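Local coordinates for synaptic vesicle glycoprotein 2C (Homo sapiens, PDB 5JLV) that is a glycosylated synaptic vesicle protein whose luminal domain serves as a receptor for botulinum neurotoxin A, at residues F35-I41 with V55-T61. Residue numbers count along the deposited sequence, not the author numbering.
Sequences FTMENQI and VKFKSVT
Two successive coils of a pentapeptide-repeat beta-helix run in parallel here, 20 residues or four pentapeptides apart. The register runs unbroken from Phe-35 beside Val-55 (CA-CA 5.3 Å) to Ile-41 beside Thr-61 (CA-CA 4.8 Å). Phe-35 points away from the second coil, but its O meets Val-55 CG1 at 3.5 Å. At Thr-36, OG1 lies 2.7 Å from a water that Lys-56 NZ also reaches, weakly, at 3.3 Å. Met-37 N donates to Lys-56 O (2.9 Å), and Met-37 O accepts from Lys-58 N (2.8 Å). Its side chain (chi1 t, chi2 t, chi3 m) turns to the inner face with Phe-57. Met-37 SD meets the ring edge at Phe-57 CE1 (3.9 Å), a Met-aromatic contact. Met-37 CG lies 4.1 Å from Val-60 CG2. Glu-38 lies on the other face, with its CG 3.8 Å from Lys-58 CB. Asn-39 and Ser-59 turn matching corners, both with phi and psi near +55°. Asn-39 N donates to Lys-58 O (2.9 Å). Past the corner, Gln-40 N bonds weakly to Ser-59 O (3.3 Å), and Gln-40 O accepts from Thr-61 N (3.0 Å). Ile-41 CA approaches Thr-61 O at 3.3 Å. Backbone hydrogen bonds from Val-55, Phe-57, Ser-59 and Val-60 continue to the next coil. Backbone bonding thus holds the coils in step through the corner, while Met-37, Phe-57 and Val-60 join them through apolar contacts inside.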
loop_
_atom_site.group_PDB
_atom_site.type_symbol
_atom_site.label_atom_id
_atom_site.label_comp_id
_atom_site.label_asym_id
_atom_site.label_seq_id
_atom_site.Cartn_x
_atom_site.Cartn_y
_atom_site.Cartn_z
ATOM N N PHE C 35 -33.002 -18.817 -0.047
ATOM C CA PHE C 35 -33.971 -19.688 -0.712
ATOM C C PHE C 35 -34.039 -19.354 -2.199
ATOM O O PHE C 35 -33.639 -18.258 -2.613
ATOM C CB PHE C 35 -35.366 -19.543 -0.075
ATOM C CG PHE C 35 -35.740 -18.119 0.268
ATOM C CD1 PHE C 35 -35.491 -17.603 1.549
ATOM C CD2 PHE C 35 -36.348 -17.294 -0.676
ATOM C CE1 PHE C 35 -35.833 -16.297 1.871
ATOM C CE2 PHE C 35 -36.694 -15.984 -0.353
ATOM C CZ PHE C 35 -36.436 -15.487 0.920
ATOM N N THR C 36 -34.548 -20.293 -2.993
ATOM C CA THR C 36 -34.684 -20.093 -4.437
ATOM C C THR C 36 -35.427 -18.787 -4.744
ATOM O O THR C 36 -36.437 -18.478 -4.118
ATOM C CB THR C 36 -35.401 -21.291 -5.112
ATOM O OG1 THR C 36 -34.635 -22.487 -4.906
ATOM C CG2 THR C 36 -35.580 -21.058 -6.618
ATOM N N MET C 37 -34.881 -18.009 -5.675
ATOM C CA MET C 37 -35.573 -16.848 -6.234
ATOM C C MET C 37 -35.839 -17.125 -7.720
ATOM O O MET C 37 -34.917 -17.437 -8.481
ATOM C CB MET C 37 -34.735 -15.578 -6.051
ATOM C CG MET C 37 -35.534 -14.279 -6.094
ATOM S SD MET C 37 -34.540 -12.797 -5.770
ATOM C CE MET C 37 -33.882 -13.180 -4.144
ATOM N N GLU C 38 -37.102 -17.020 -8.125
ATOM C CA GLU C 38 -37.528 -17.534 -9.415
ATOM C C GLU C 38 -38.582 -16.647 -10.082
ATOM O O GLU C 38 -39.535 -16.205 -9.437
ATOM C CB GLU C 38 -38.058 -18.956 -9.241
ATOM C CG GLU C 38 -38.131 -19.775 -10.519
ATOM C CD GLU C 38 -38.422 -21.243 -10.259
ATOM O OE1 GLU C 38 -38.609 -21.626 -9.080
ATOM O OE2 GLU C 38 -38.462 -22.017 -11.236
ATOM N N ASN C 39 -38.387 -16.392 -11.379
ATOM C CA ASN C 39 -39.351 -15.666 -12.224
ATOM C C ASN C 39 -39.793 -14.331 -11.642
ATOM O O ASN C 39 -40.972 -14.129 -11.360
ATOM C CB ASN C 39 -40.568 -16.544 -12.553
ATOM C CG ASN C 39 -40.194 -17.789 -13.330
ATOM O OD1 ASN C 39 -40.210 -18.894 -12.789
ATOM N ND2 ASN C 39 -39.839 -17.616 -14.603
ATOM N N GLN C 40 -38.830 -13.429 -11.461
ATOM C CA GLN C 40 -39.085 -12.124 -10.864
ATOM C C GLN C 40 -38.304 -11.045 -11.582
ATOM O O GLN C 40 -37.183 -11.282 -12.043
ATOM C CB GLN C 40 -38.680 -12.109 -9.384
ATOM C CG GLN C 40 -39.489 -13.016 -8.473
ATOM C CD GLN C 40 -38.863 -13.145 -7.097
ATOM O OE1 GLN C 40 -38.064 -12.300 -6.687
ATOM N NE2 GLN C 40 -39.210 -14.208 -6.383
ATOM N N ILE C 41 -38.890 -9.853 -11.652
ATOM C CA ILE C 41 -38.181 -8.668 -12.127
ATOM C C ILE C 41 -38.246 -7.564 -11.069
ATOM O O ILE C 41 -39.323 -7.209 -10.600
ATOM C CB ILE C 41 -38.753 -8.150 -13.463
ATOM C CG1 ILE C 41 -38.650 -9.238 -14.547
ATOM C CG2 ILE C 41 -38.022 -6.882 -13.898
ATOM C CD1 ILE C 41 -39.576 -9.033 -15.725
ATOM N N VAL C 55 -28.301 -19.011 -2.513
ATOM C CA VAL C 55 -29.481 -18.748 -3.308
ATOM C C VAL C 55 -29.324 -19.316 -4.717
ATOM O O VAL C 55 -28.244 -19.237 -5.314
ATOM C CB VAL C 55 -29.754 -17.230 -3.382
ATOM C CG1 VAL C 55 -30.913 -16.913 -4.318
ATOM C CG2 VAL C 55 -30.015 -16.674 -1.992
ATOM N N LYS C 56 -30.396 -19.903 -5.236
ATOM C CA LYS C 56 -30.491 -20.188 -6.664
ATOM C C LYS C 56 -31.402 -19.161 -7.341
ATOM O O LYS C 56 -32.594 -19.077 -7.034
ATOM C CB LYS C 56 -30.992 -21.615 -6.912
ATOM C CG LYS C 56 -30.052 -22.697 -6.394
ATOM C CD LYS C 56 -30.469 -24.089 -6.849
ATOM C CE LYS C 56 -31.577 -24.647 -5.980
ATOM N NZ LYS C 56 -31.789 -26.097 -6.237
ATOM N N PHE C 57 -30.821 -18.366 -8.239
ATOM C CA PHE C 57 -31.580 -17.436 -9.078
ATOM C C PHE C 57 -31.987 -18.125 -10.378
ATOM O O PHE C 57 -31.154 -18.735 -11.057
ATOM C CB PHE C 57 -30.752 -16.198 -9.406
ATOM C CG PHE C 57 -30.361 -15.387 -8.207
ATOM C CD1 PHE C 57 -31.235 -14.450 -7.667
ATOM C CD2 PHE C 57 -29.096 -15.542 -7.625
ATOM C CE1 PHE C 57 -30.865 -13.686 -6.560
ATOM C CE2 PHE C 57 -28.727 -14.788 -6.521
ATOM C CZ PHE C 57 -29.610 -13.858 -5.992
ATOM N N LYS C 58 -33.266 -18.034 -10.725
ATOM C CA LYS C 58 -33.765 -18.666 -11.944
ATOM C C LYS C 58 -34.688 -17.689 -12.657
ATOM O O LYS C 58 -35.773 -17.366 -12.145
ATOM C CB LYS C 58 -34.516 -19.968 -11.619
ATOM C CG LYS C 58 -33.719 -21.000 -10.830
ATOM C CD LYS C 58 -34.589 -22.191 -10.427
ATOM C CE LYS C 58 -33.808 -23.138 -9.521
ATOM N NZ LYS C 58 -34.466 -24.456 -9.348
ATOM N N SER C 59 -34.254 -17.213 -13.826
ATOM C CA SER C 59 -35.011 -16.212 -14.593
ATOM C C SER C 59 -35.364 -15.018 -13.700
ATOM O O SER C 59 -36.530 -14.683 -13.506
ATOM C CB SER C 59 -36.279 -16.826 -15.212
ATOM O OG SER C 59 -36.001 -18.079 -15.806
ATOM N N VAL C 60 -34.333 -14.412 -13.132
ATOM C CA VAL C 60 -34.486 -13.240 -12.296
ATOM C C VAL C 60 -33.733 -12.116 -12.973
ATOM O O VAL C 60 -32.580 -12.294 -13.368
ATOM C CB VAL C 60 -33.914 -13.477 -10.874
ATOM C CG1 VAL C 60 -33.841 -12.167 -10.083
ATOM C CG2 VAL C 60 -34.752 -14.503 -10.119
ATOM N N THR C 61 -34.395 -10.975 -13.141
ATOM C CA THR C 61 -33.710 -9.764 -13.572
ATOM C C THR C 61 -33.803 -8.664 -12.512
ATOM O O THR C 61 -34.886 -8.371 -12.002
ATOM C CB THR C 61 -34.245 -9.248 -14.919
ATOM O OG1 THR C 61 -33.976 -10.225 -15.929
ATOM C CG2 THR C 61 -33.564 -7.942 -15.308
HETATM O O HOH W 1 -34.815 -25.203 -5.224
#